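Local coordinates for Rab5 protein, putative (Plasmodium falciparum, PDB 3CLV) that probably belongs to the Rab branch of the Ras family of small G proteins and holds a bound GDP in a P-loop fold, at residues I149-A154 / K192-M197; Y47-N52 / M197-I202; L112-A117 / K136-Q141; Q170-A173 / N177-F180. All coordinates share one frame; numbering follows the deposited sequence.

Interaction 1: residues I149-A154 / K192-M197; sequences IIILVA and KNIFYM
I151 sets CG1 anti to the backbone N (chi1 -175°) and stretches CD1 out toward the helix, while I194 keeps CG2 anti to its own backbone N and lets CG1 fold back beside that nitrogen. The two branches of I194 meet two residues of the strand. Its CG2 meets I151 CG2 at 4.2 Å, and its CD1 reaches V153 CG2 at 4.1 Å; in both pairs the side chains cross at about a right angle. I151 CD1 ends against the helix itself, 3.9 Å from the backbone I194 O and 4.0 Å from M197 SD, with M197 CB equally near. M197 then bends at chi3 (75°), which carries CE on to the backbone O of F180 in strand 179-183. Apart from the methyl on I194 O, this is apolar packing between helix and sheet in the Ras-like P-loop fold: strand 149-155 lies between strands 119-125 and 179-183, and helix 191-206 runs across one face of the sheet nearly antiparallel to it, at 157°, with the axes of the short segments 9.9 Å apart. Alternation along the strand selects I151 and V153 for this face and sends I150 and L152 to the other. The strand leads into the N-K-x-D sequence that in relatives recognises the guanine base, and the V153 side chain is about 9 Å from GDP. On the flank of the helix, I194 CG2 also rests 3.9 Å above one face of the F195 ring, offset toward its rim, and F195 stacks edge-to-face with F95 of strand 92-99.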
loop_
_atom_site.group_PDB
_atom_site.type_symbol
_atom_site.label_atom_id
_atom_site.label_comp_id
_atom_site.label_asym_id
_atom_site.label_seq_id
_atom_site.Cartn_x
_atom_site.Cartn_y
_atom_site.Cartn_z
ATOM N N ILE A 149 0.875 14.876 -3.334
ATOM C CA ILE A 149 0.985 15.663 -4.564
ATOM C C ILE A 149 -0.173 15.226 -5.460
ATOM O O ILE A 149 -0.216 14.077 -5.923
ATOM C CB ILE A 149 2.357 15.466 -5.268
ATOM C CG1 ILE A 149 3.494 15.894 -4.337
ATOM C CG2 ILE A 149 2.392 16.277 -6.570
ATOM C CD1 ILE A 149 4.890 15.391 -4.773
ATOM N N ILE A 150 -1.121 16.138 -5.679
ATOM C CA ILE A 150 -2.354 15.826 -6.414
ATOM C C ILE A 150 -2.331 16.495 -7.784
ATOM O O ILE A 150 -2.079 17.703 -7.896
ATOM C CB ILE A 150 -3.624 16.264 -5.654
ATOM C CG1 ILE A 150 -3.694 15.597 -4.270
ATOM C CG2 ILE A 150 -4.884 15.965 -6.481
ATOM C CD1 ILE A 150 -4.662 16.313 -3.328
ATOM N N ILE A 151 -2.585 15.688 -8.810
ATOM C CA ILE A 151 -2.789 16.174 -10.164
ATOM C C ILE A 151 -4.210 15.836 -10.635
ATOM O O ILE A 151 -4.645 14.667 -10.600
ATOM C CB ILE A 151 -1.675 15.715 -11.138
ATOM C CG1 ILE A 151 -1.849 16.356 -12.525
ATOM C CG2 ILE A 151 -1.543 14.153 -11.200
ATOM C CD1 ILE A 151 -0.482 16.478 -13.267
ATOM N N LEU A 152 -4.934 16.881 -11.028
ATOM C CA LEU A 152 -6.288 16.725 -11.523
ATOM C C LEU A 152 -6.161 16.587 -13.028
ATOM O O LEU A 152 -5.511 17.412 -13.681
ATOM C CB LEU A 152 -7.153 17.923 -11.123
ATOM C CG LEU A 152 -8.584 17.965 -11.649
ATOM C CD1 LEU A 152 -9.412 16.832 -11.005
ATOM C CD2 LEU A 152 -9.211 19.331 -11.329
ATOM N N VAL A 153 -6.742 15.518 -13.576
ATOM C CA VAL A 153 -6.556 15.209 -15.002
ATOM C C VAL A 153 -7.890 15.311 -15.732
ATOM O O VAL A 153 -8.862 14.620 -15.388
ATOM C CB VAL A 153 -5.904 13.804 -15.246
ATOM C CG1 VAL A 153 -5.862 13.442 -16.762
ATOM C CG2 VAL A 153 -4.506 13.730 -14.644
ATOM N N ALA A 154 -7.928 16.197 -16.729
ATOM C CA ALA A 154 -9.087 16.347 -17.603
ATOM C C ALA A 154 -8.869 15.464 -18.823
ATOM O O ALA A 154 -8.207 15.870 -19.787
ATOM C CB ALA A 154 -9.267 17.814 -18.012
ATOM N N LYS A 192 2.205 11.193 -20.966
ATOM C CA LYS A 192 3.514 11.136 -20.315
ATOM C C LYS A 192 3.710 12.361 -19.430
ATOM O O LYS A 192 4.310 12.260 -18.347
ATOM C CB LYS A 192 4.666 11.046 -21.335
ATOM C CG LYS A 192 4.804 9.699 -22.064
ATOM C CD LYS A 192 6.080 9.769 -22.931
ATOM C CE LYS A 192 5.921 9.128 -24.300
ATOM N NZ LYS A 192 6.616 7.795 -24.338
ATOM N N ASN A 193 3.164 13.493 -19.875
ATOM C CA ASN A 193 3.303 14.769 -19.162
ATOM C C ASN A 193 2.646 14.739 -17.770
ATOM O O ASN A 193 3.068 15.448 -16.863
ATOM C CB ASN A 193 2.740 15.931 -19.998
ATOM C CG ASN A 193 3.688 16.391 -21.123
ATOM O OD1 ASN A 193 4.902 16.251 -21.040
ATOM N ND2 ASN A 193 3.115 16.989 -22.162
ATOM N N ILE A 194 1.624 13.900 -17.590
ATOM C CA ILE A 194 1.076 13.716 -16.232
ATOM C C ILE A 194 2.232 13.397 -15.278
ATOM O O ILE A 194 2.374 13.985 -14.213
ATOM C CB ILE A 194 0.062 12.534 -16.160
ATOM C CG1 ILE A 194 -1.199 12.819 -16.980
ATOM C CG2 ILE A 194 -0.270 12.197 -14.687
ATOM C CD1 ILE A 194 -2.110 11.563 -17.196
ATOM N N PHE A 195 3.060 12.445 -15.674
ATOM C CA PHE A 195 4.089 11.922 -14.817
ATOM C C PHE A 195 5.323 12.807 -14.829
ATOM O O PHE A 195 6.052 12.840 -13.846
ATOM C CB PHE A 195 4.376 10.473 -15.211
ATOM C CG PHE A 195 3.207 9.567 -14.932
ATOM C CD1 PHE A 195 3.050 8.991 -13.674
ATOM C CD2 PHE A 195 2.224 9.360 -15.901
ATOM C CE1 PHE A 195 1.969 8.182 -13.401
ATOM C CE2 PHE A 195 1.127 8.565 -15.646
ATOM C CZ PHE A 195 0.990 7.970 -14.387
ATOM N N TYR A 196 5.512 13.573 -15.908
ATOM C CA TYR A 196 6.606 14.561 -15.953
ATOM C C TYR A 196 6.376 15.614 -14.879
ATOM O O TYR A 196 7.300 15.947 -14.122
ATOM C CB TYR A 196 6.714 15.252 -17.325
ATOM C CG TYR A 196 7.149 14.348 -18.474
ATOM C CD1 TYR A 196 7.683 13.084 -18.242
ATOM C CD2 TYR A 196 7.048 14.782 -19.796
ATOM C CE1 TYR A 196 8.074 12.257 -19.301
ATOM C CE2 TYR A 196 7.432 13.967 -20.854
ATOM C CZ TYR A 196 7.941 12.710 -20.597
ATOM O OH TYR A 196 8.337 11.908 -21.649
ATOM N N MET A 197 5.142 16.117 -14.824
ATOM C CA MET A 197 4.719 17.131 -13.862
ATOM C C MET A 197 4.842 16.629 -12.422
ATOM O O MET A 197 5.376 17.339 -11.547
ATOM C CB MET A 197 3.284 17.584 -14.159
ATOM C CG MET A 197 3.130 18.437 -15.454
ATOM S SD MET A 197 1.428 19.005 -15.723
ATOM C CE MET A 197 1.291 20.295 -14.509
#

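Interaction 2: residues Y47-N52 / M197-I202; sequences YVVNLN and MLAEEI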
loop_
_atom_site.group_PDB
_atom_site.type_symbol
_atom_site.label_atom_id
_atom_site.label_comp_id
_atom_site.label_asym_id
_atom_site.label_seq_id
_atom_site.Cartn_x
_atom_site.Cartn_y
_atom_site.Cartn_z
ATOM N N TYR A 47 6.259 2.941 -13.741
ATOM C CA TYR A 47 6.696 3.822 -14.797
ATOM C C TYR A 47 7.817 4.681 -14.262
ATOM O O TYR A 47 7.759 5.160 -13.121
ATOM C CB TYR A 47 5.541 4.691 -15.303
ATOM C CG TYR A 47 5.929 5.552 -16.478
ATOM C CD1 TYR A 47 6.150 4.976 -17.738
ATOM C CD2 TYR A 47 6.099 6.930 -16.333
ATOM C CE1 TYR A 47 6.508 5.745 -18.819
ATOM C CE2 TYR A 47 6.459 7.720 -17.420
ATOM C CZ TYR A 47 6.664 7.112 -18.661
ATOM O OH TYR A 47 7.034 7.847 -19.760
ATOM N N VAL A 48 8.847 4.863 -15.084
ATOM C CA VAL A 48 10.008 5.626 -14.665
ATOM C C VAL A 48 10.116 6.896 -15.493
ATOM O O VAL A 48 10.016 6.863 -16.716
ATOM C CB VAL A 48 11.300 4.798 -14.806
ATOM C CG1 VAL A 48 12.509 5.621 -14.372
ATOM C CG2 VAL A 48 11.200 3.510 -14.000
ATOM N N VAL A 49 10.298 8.019 -14.819
ATOM C CA VAL A 49 10.637 9.267 -15.480
ATOM C C VAL A 49 12.069 9.576 -15.072
ATOM O O VAL A 49 12.387 9.617 -13.881
ATOM C CB VAL A 49 9.737 10.458 -15.029
ATOM C CG1 VAL A 49 10.228 11.772 -15.650
ATOM C CG2 VAL A 49 8.270 10.227 -15.385
ATOM N N ASN A 50 12.945 9.771 -16.048
ATOM C CA ASN A 50 14.241 10.368 -15.729
ATOM C C ASN A 50 14.220 11.833 -16.144
ATOM O O ASN A 50 14.018 12.150 -17.320
ATOM C CB ASN A 50 15.405 9.600 -16.365
ATOM C CG ASN A 50 16.766 10.134 -15.921
ATOM O OD1 ASN A 50 17.258 11.120 -16.468
ATOM N ND2 ASN A 50 17.371 9.485 -14.923
ATOM N N LEU A 51 14.407 12.715 -15.165
ATOM C CA LEU A 51 14.201 14.150 -15.358
ATOM C C LEU A 51 15.252 14.807 -16.256
ATOM O O LEU A 51 14.953 15.789 -16.936
ATOM C CB LEU A 51 14.098 14.871 -14.008
ATOM C CG LEU A 51 12.773 14.759 -13.230
ATOM C CD1 LEU A 51 12.881 15.555 -11.952
ATOM C CD2 LEU A 51 11.566 15.242 -14.041
ATOM N N ASN A 52 16.461 14.245 -16.258
ATOM C CA ASN A 52 17.540 14.659 -17.164
ATOM C C ASN A 52 17.398 14.149 -18.603
ATOM O O ASN A 52 18.324 14.306 -19.401
ATOM C CB ASN A 52 18.889 14.173 -16.632
ATOM C CG ASN A 52 19.372 14.964 -15.445
ATOM O OD1 ASN A 52 19.151 16.171 -15.353
ATOM N ND2 ASN A 52 20.058 14.291 -14.532
ATOM N N MET A 197 5.142 16.117 -14.824
ATOM C CA MET A 197 4.719 17.131 -13.862
ATOM C C MET A 197 4.842 16.629 -12.422
ATOM O O MET A 197 5.376 17.339 -11.547
ATOM C CB MET A 197 3.284 17.584 -14.159
ATOM C CG MET A 197 3.130 18.437 -15.454
ATOM S SD MET A 197 1.428 19.005 -15.723
ATOM C CE MET A 197 1.291 20.295 -14.509
ATOM N N LEU A 198 4.356 15.404 -12.183
ATOM C CA LEU A 198 4.491 14.759 -10.876
ATOM C C LEU A 198 5.942 14.582 -10.464
ATOM O O LEU A 198 6.304 14.887 -9.331
ATOM C CB LEU A 198 3.796 13.392 -10.860
ATOM C CG LEU A 198 2.263 13.400 -10.834
ATOM C CD1 LEU A 198 1.717 11.961 -10.897
ATOM C CD2 LEU A 198 1.761 14.127 -9.577
ATOM N N ALA A 199 6.759 14.055 -11.373
ATOM C CA ALA A 199 8.173 13.840 -11.101
ATOM C C ALA A 199 8.902 15.162 -10.782
ATOM O O ALA A 199 9.703 15.223 -9.829
ATOM C CB ALA A 199 8.843 13.082 -12.260
ATOM N N GLU A 200 8.620 16.210 -11.560
ATOM C CA GLU A 200 9.167 17.561 -11.266
ATOM C C GLU A 200 8.808 18.004 -9.836
ATOM O O GLU A 200 9.645 18.498 -9.087
ATOM C CB GLU A 200 8.656 18.593 -12.286
ATOM C CG GLU A 200 9.197 18.384 -13.705
ATOM C CD GLU A 200 8.428 19.151 -14.782
ATOM O OE1 GLU A 200 7.293 19.623 -14.537
ATOM O OE2 GLU A 200 8.962 19.268 -15.904
ATOM N N GLU A 201 7.544 17.808 -9.466
ATOM C CA GLU A 201 7.069 18.139 -8.136
ATOM C C GLU A 201 7.708 17.268 -7.022
ATOM O O GLU A 201 8.057 17.787 -5.966
ATOM C CB GLU A 201 5.543 18.045 -8.107
ATOM C CG GLU A 201 4.908 18.796 -6.963
ATOM C CD GLU A 201 5.096 20.309 -7.043
ATOM O OE1 GLU A 201 5.249 20.883 -8.155
ATOM O OE2 GLU A 201 5.069 20.919 -5.965
ATOM N N ILE A 202 7.864 15.960 -7.251
ATOM C CA ILE A 202 8.547 15.110 -6.266
ATOM C C ILE A 202 9.983 15.608 -6.045
ATOM O O ILE A 202 10.431 15.726 -4.905
ATOM C CB ILE A 202 8.566 13.609 -6.661
ATOM C CG1 ILE A 202 7.154 13.016 -6.615
ATOM C CG2 ILE A 202 9.483 12.815 -5.726
ATOM C CD1 ILE A 202 7.039 11.654 -7.365
#
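The C-terminal helix of the Ras-like fold reaches here to the edge of the central sheet, where strand 43-50, the one antiparallel member, runs out into a loop: V49 and L51 meet A199 and E200. On the helix side A199 takes most of the contact. Its methyl is small enough for the backbones to approach, the CA atoms of V49 and A199 being 6.8 Å apart, and it receives V49 from the strand and L51 from the loop after it. V49, with CG1 anti to the backbone N (chi1 174°), lays that methyl 3.9 Å from A199 CB. L51 divides its two methyls: CD2 touches A199 CB at 3.9 Å, and CD1 lies 3.8 Å from the backbone A199 O, so the leucine fork straddles A199, with CD2 also reaching E200. The contact is held by van der Waals packing, with its outer side near the solvent. Around it, F95, F195 and Y196 close on V49, and Y86, C91 and Y203 on L51, which joins the edge strand, the helix and the loop leading into strand 92-99. The loop has polar ties of its own: N50 ND2 bonds to N92 OD1, N52 ND2 bonds to Y86 O, and a weak bond of 3.2 Å runs from N52 N to N50 OD1. On the solvent side E200 contributes the aliphatic part of its chain, which is extended beyond CG and carries the carboxylate away from the leucine; the touching atoms are E200 CG and L51 CD2, 3.9 Å apart.

Interaction 3: residues L112-A117 / K136-Q141; sequences LYYRGA and KTWVNQ
Y114, at the end of the short helix 110-114, points its hydroxyl at W138 and Q141 of helix 129-145, two helices that both pack on strand 8-13 of the Ras-like sheet. In relatives the corresponding short helix belongs to the end of the switch II region. Ring contacts come first. Y114 has CG anti to the carbonyl carbon (chi1 -60°), which sends the ring toward helix 129-145. The Y114 and W138 side chains cross at about a right angle, and the phenol approaches the indole obliquely rather than as a stack. L13 touches the side chains of both, and R134 makes a cation-pi contact with W138. Polar contacts at the amide are looser: Q141 OE1 sits at the edge of the Y114 ring, near its plane, and also in the plane of the W138 ring. The amide stands 79° from the phenol ring, and OE1 is 3.7 Å from Y114 OH, too far for a hydrogen bond. Backbone bonds shape the exit from the helix. A type II turn from Y114 to A117 is closed by A117 N to Y114 O at 3.0 Å, and G116 takes the positive phi (76°) such a turn has at its third residue. Two salt bridges lie outside the contact proper: R115 NE with D96 OD1 of the second subunit, whose Y113 and L112 pack on L112 and Y113, and K136 NZ with E168 OE2. Y114 OH is buried and has no hydrogen-bonding partner in the model; its closest neighbour across the contact is a carbon, W138 CD1, at 3.3 Å.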
loop_
_atom_site.group_PDB
_atom_site.type_symbol
_atom_site.label_atom_id
_atom_site.label_comp_id
_atom_site.label_asym_id
_atom_site.label_seq_id
_atom_site.Cartn_x
_atom_site.Cartn_y
_atom_site.Cartn_z
ATOM N N LEU A 112 -6.851 1.604 1.248
ATOM C CA LEU A 112 -5.690 0.766 0.921
ATOM C C LEU A 112 -4.910 1.386 -0.234
ATOM O O LEU A 112 -3.690 1.247 -0.306
ATOM C CB LEU A 112 -6.146 -0.654 0.549
ATOM C CG LEU A 112 -6.911 -1.427 1.636
ATOM C CD1 LEU A 112 -7.544 -2.676 1.028
ATOM C CD2 LEU A 112 -6.010 -1.814 2.823
ATOM N N TYR A 113 -5.631 2.068 -1.128
ATOM C CA TYR A 113 -5.017 2.766 -2.274
ATOM C C TYR A 113 -4.359 4.080 -1.882
ATOM O O TYR A 113 -3.322 4.431 -2.437
ATOM C CB TYR A 113 -6.028 3.003 -3.418
ATOM C CG TYR A 113 -6.468 1.725 -4.094
ATOM C CD1 TYR A 113 -7.465 0.916 -3.521
ATOM C CD2 TYR A 113 -5.910 1.331 -5.310
ATOM C CE1 TYR A 113 -7.864 -0.269 -4.126
ATOM C CE2 TYR A 113 -6.292 0.145 -5.924
ATOM C CZ TYR A 113 -7.276 -0.646 -5.325
ATOM O OH TYR A 113 -7.656 -1.825 -5.930
ATOM N N TYR A 114 -4.968 4.804 -0.945
ATOM C CA TYR A 114 -4.446 6.090 -0.481
ATOM C C TYR A 114 -3.263 5.997 0.458
ATOM O O TYR A 114 -2.373 6.846 0.395
ATOM C CB TYR A 114 -5.521 6.888 0.274
ATOM C CG TYR A 114 -6.758 7.229 -0.501
ATOM C CD1 TYR A 114 -6.788 7.171 -1.901
ATOM C CD2 TYR A 114 -7.905 7.657 0.169
ATOM C CE1 TYR A 114 -7.947 7.512 -2.617
ATOM C CE2 TYR A 114 -9.058 8.012 -0.529
ATOM C CZ TYR A 114 -9.073 7.933 -1.917
ATOM O OH TYR A 114 -10.234 8.269 -2.587
ATOM N N ARG A 115 -3.289 5.018 1.376
ATOM C CA ARG A 115 -2.297 4.947 2.454
ATOM C C ARG A 115 -0.858 4.829 1.962
ATOM O O ARG A 115 -0.520 3.902 1.219
ATOM C CB ARG A 115 -2.604 3.813 3.433
ATOM C CG ARG A 115 -1.890 4.025 4.743
ATOM C CD ARG A 115 -2.339 3.060 5.779
ATOM N NE ARG A 115 -1.518 3.169 6.985
ATOM C CZ ARG A 115 -1.849 3.886 8.064
ATOM N NH1 ARG A 115 -3.004 4.546 8.113
ATOM N NH2 ARG A 115 -1.043 3.899 9.116
ATOM N N GLY A 116 -0.032 5.791 2.367
ATOM C CA GLY A 116 1.371 5.812 1.981
ATOM C C GLY A 116 1.632 6.260 0.549
ATOM O O GLY A 116 2.752 6.136 0.066
ATOM N N ALA A 117 0.608 6.757 -0.143
ATOM C CA ALA A 117 0.806 7.262 -1.506
ATOM C C ALA A 117 1.485 8.625 -1.459
ATOM O O ALA A 117 1.159 9.463 -0.605
ATOM C CB ALA A 117 -0.517 7.351 -2.263
ATOM N N LYS A 136 -13.936 16.189 -7.464
ATOM C CA LYS A 136 -13.836 17.244 -6.439
ATOM C C LYS A 136 -13.989 16.682 -5.028
ATOM O O LYS A 136 -13.229 17.053 -4.125
ATOM C CB LYS A 136 -14.865 18.348 -6.680
ATOM C CG LYS A 136 -14.524 19.232 -7.870
ATOM C CD LYS A 136 -15.367 20.495 -7.885
ATOM C CE LYS A 136 -15.129 21.287 -9.150
ATOM N NZ LYS A 136 -16.092 22.439 -9.222
ATOM N N THR A 137 -14.979 15.799 -4.852
ATOM C CA THR A 137 -15.204 15.079 -3.580
ATOM C C THR A 137 -13.945 14.298 -3.185
ATOM O O THR A 137 -13.526 14.319 -2.019
ATOM C CB THR A 137 -16.433 14.121 -3.661
ATOM O OG1 THR A 137 -17.614 14.865 -3.995
ATOM C CG2 THR A 137 -16.662 13.392 -2.345
ATOM N N TRP A 138 -13.318 13.644 -4.158
ATOM C CA TRP A 138 -12.101 12.886 -3.859
ATOM C C TRP A 138 -10.915 13.766 -3.477
ATOM O O TRP A 138 -10.147 13.409 -2.573
ATOM C CB TRP A 138 -11.711 11.946 -5.004
ATOM C CG TRP A 138 -12.524 10.687 -5.012
ATOM C CD1 TRP A 138 -12.792 9.860 -3.943
ATOM C CD2 TRP A 138 -13.152 10.097 -6.144
ATOM N NE1 TRP A 138 -13.578 8.803 -4.349
ATOM C CE2 TRP A 138 -13.817 8.924 -5.694
ATOM C CE3 TRP A 138 -13.240 10.457 -7.499
ATOM C CZ2 TRP A 138 -14.547 8.088 -6.562
ATOM C CZ3 TRP A 138 -13.969 9.636 -8.362
ATOM C CH2 TRP A 138 -14.616 8.459 -7.884
ATOM N N VAL A 139 -10.772 14.897 -4.160
ATOM C CA VAL A 139 -9.711 15.857 -3.839
ATOM C C VAL A 139 -9.834 16.335 -2.384
ATOM O O VAL A 139 -8.842 16.362 -1.650
ATOM C CB VAL A 139 -9.701 17.054 -4.815
ATOM C CG1 VAL A 139 -8.849 18.217 -4.273
ATOM C CG2 VAL A 139 -9.233 16.620 -6.241
ATOM N N ASN A 140 -11.054 16.685 -1.977
ATOM C CA ASN A 140 -11.336 17.073 -0.586
ATOM C C ASN A 140 -10.990 15.998 0.435
ATOM O O ASN A 140 -10.392 16.290 1.463
ATOM C CB ASN A 140 -12.788 17.574 -0.443
ATOM C CG ASN A 140 -13.014 18.899 -1.147
ATOM O OD1 ASN A 140 -12.107 19.723 -1.247
ATOM N ND2 ASN A 140 -14.219 19.106 -1.650
ATOM N N GLN A 141 -11.324 14.741 0.130
ATOM C CA GLN A 141 -10.962 13.619 0.989
ATOM C C GLN A 141 -9.455 13.453 1.077
ATOM O O GLN A 141 -8.905 13.215 2.155
ATOM C CB GLN A 141 -11.529 12.306 0.444
ATOM C CG GLN A 141 -12.976 12.049 0.699
ATOM C CD GLN A 141 -13.382 10.621 0.314
ATOM O OE1 GLN A 141 -12.731 9.966 -0.507
ATOM N NE2 GLN A 141 -14.448 10.132 0.930
#

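Interaction 4: residues Q170-A173 / N177-F180; sequences QKYA and NLLF
The F180 ring is approached at a slant by two residues of the helix, A173 through CB and Q170 through CG. Q170 CG lies 3.5 Å from F180 CE2 and almost as near to CD2, so it is the methylene part of the glutamine that leans on the ring, the side chains crossing at about a right angle. The Y172 ring likewise receives L178 CD1 obliquely, 3.8 Å from CE2. F180 has CG anti to the backbone N (chi1 174°), which leaves its CB 3.9 Å from A173 CB and swings the ring down along the helix to Q170. A173 sits at the middle of the contact: its methyl also meets L178 CB at 4.0 Å. The polar tie is one backbone bond, L178 N to A173 O at 2.7 Å, nearly straight at the hydrogen (171°) though the donor is tilted 28° from the carbonyl plane. N177 N is almost as near to A173 O but badly angled for a bond. Y172 reaches K136 and V139 of helix 129-145, and V139 also packs on L178, so the end of the helix is pinned to its neighbour. N177, with positive phi, is the C-prime residue of a Schellman motif, and L178 just after it makes the apolar contact back to the last turn that commonly goes with this motif. The chain reverses here within a beta-alpha-beta crossover, helix 166-175 joining parallel strands 149-155 and 179-183.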
loop_
_atom_site.group_PDB
_atom_site.type_symbol
_atom_site.label_atom_id
_atom_site.label_comp_id
_atom_site.label_asym_id
_atom_site.label_seq_id
_atom_site.Cartn_x
_atom_site.Cartn_y
_atom_site.Cartn_z
ATOM N N GLN A 170 -9.636 24.789 -14.131
ATOM C CA GLN A 170 -8.339 25.427 -13.827
ATOM C C GLN A 170 -8.393 26.326 -12.599
ATOM O O GLN A 170 -7.489 26.290 -11.766
ATOM C CB GLN A 170 -7.848 26.235 -15.019
ATOM C CG GLN A 170 -7.366 25.394 -16.184
ATOM C CD GLN A 170 -6.897 26.246 -17.344
ATOM O OE1 GLN A 170 -7.642 27.098 -17.841
ATOM N NE2 GLN A 170 -5.656 26.028 -17.783
ATOM N N LYS A 171 -9.458 27.119 -12.465
ATOM C CA LYS A 171 -9.614 27.945 -11.263
ATOM C C LYS A 171 -9.736 27.076 -10.023
ATOM O O LYS A 171 -9.084 27.355 -8.999
ATOM C CB LYS A 171 -10.811 28.895 -11.373
ATOM C CG LYS A 171 -10.878 29.927 -10.222
ATOM N N TYR A 172 -10.549 26.012 -10.134
ATOM C CA TYR A 172 -10.736 25.049 -9.059
ATOM C C TYR A 172 -9.389 24.491 -8.593
ATOM O O TYR A 172 -9.141 24.419 -7.389
ATOM C CB TYR A 172 -11.701 23.901 -9.453
ATOM C CG TYR A 172 -11.724 22.794 -8.417
ATOM C CD1 TYR A 172 -12.450 22.941 -7.235
ATOM C CD2 TYR A 172 -10.979 21.617 -8.594
ATOM C CE1 TYR A 172 -12.454 21.950 -6.264
ATOM C CE2 TYR A 172 -10.987 20.594 -7.609
ATOM C CZ TYR A 172 -11.715 20.778 -6.453
ATOM O OH TYR A 172 -11.742 19.818 -5.460
ATOM N N ALA A 173 -8.547 24.096 -9.548
ATOM C CA ALA A 173 -7.256 23.475 -9.232
ATOM C C ALA A 173 -6.306 24.452 -8.531
ATOM O O ALA A 173 -5.610 24.074 -7.589
ATOM C CB ALA A 173 -6.618 22.871 -10.471
ATOM N N ASN A 177 -4.824 24.264 -4.943
ATOM C CA ASN A 177 -3.373 24.049 -5.014
ATOM C C ASN A 177 -3.031 22.672 -5.580
ATOM O O ASN A 177 -2.239 21.923 -5.017
ATOM C CB ASN A 177 -2.735 24.247 -3.633
ATOM C CG ASN A 177 -3.126 25.574 -3.000
ATOM O OD1 ASN A 177 -3.959 25.610 -2.095
ATOM N ND2 ASN A 177 -2.567 26.672 -3.506
ATOM N N LEU A 178 -3.660 22.363 -6.708
ATOM C CA LEU A 178 -3.459 21.099 -7.411
ATOM C C LEU A 178 -2.684 21.406 -8.679
ATOM O O LEU A 178 -2.807 22.523 -9.237
ATOM C CB LEU A 178 -4.820 20.503 -7.815
ATOM C CG LEU A 178 -5.963 20.482 -6.800
ATOM C CD1 LEU A 178 -7.218 19.904 -7.430
ATOM C CD2 LEU A 178 -5.575 19.698 -5.555
ATOM N N LEU A 179 -1.885 20.436 -9.114
ATOM C CA LEU A 179 -1.459 20.362 -10.502
ATOM C C LEU A 179 -2.679 20.058 -11.387
ATOM O O LEU A 179 -3.669 19.457 -10.937
ATOM C CB LEU A 179 -0.373 19.280 -10.688
ATOM C CG LEU A 179 0.924 19.467 -9.887
ATOM C CD1 LEU A 179 1.857 18.272 -10.090
ATOM C CD2 LEU A 179 1.627 20.756 -10.317
ATOM N N PHE A 180 -2.631 20.547 -12.616
ATOM C CA PHE A 180 -3.721 20.325 -13.575
ATOM C C PHE A 180 -3.171 20.041 -14.980
ATOM O O PHE A 180 -2.218 20.671 -15.425
ATOM C CB PHE A 180 -4.704 21.512 -13.571
ATOM C CG PHE A 180 -5.776 21.425 -14.634
ATOM C CD1 PHE A 180 -6.907 20.627 -14.437
ATOM C CD2 PHE A 180 -5.658 22.140 -15.824
ATOM C CE1 PHE A 180 -7.901 20.532 -15.424
ATOM C CE2 PHE A 180 -6.651 22.052 -16.826
ATOM C CZ PHE A 180 -7.778 21.257 -16.620
#

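Interactions 1 and 2 share M197 and follow one another along helix 191-206, their centres 10 Å apart, so the C-terminal helix spans the sheet from strand 149-155 to the edge strand 43-50. Interaction 4 is nested inside the loop closed by interaction 1, 11 Å away centre to centre; strands 149-155 and 179-183 are neighbours, with L179 bonded to both I150 and L152. Interaction 3 closes earlier in the chain, its centre 16 Å from that of interaction 4, and meets it where helix 129-145 touches helix 166-175. The centres of interactions 2 and 3 are 21 Å apart, without touching. Helix 191-206 covers one face of the sheet, helices 129-145 and 166-175 the other, the layered build of Ras-like proteins.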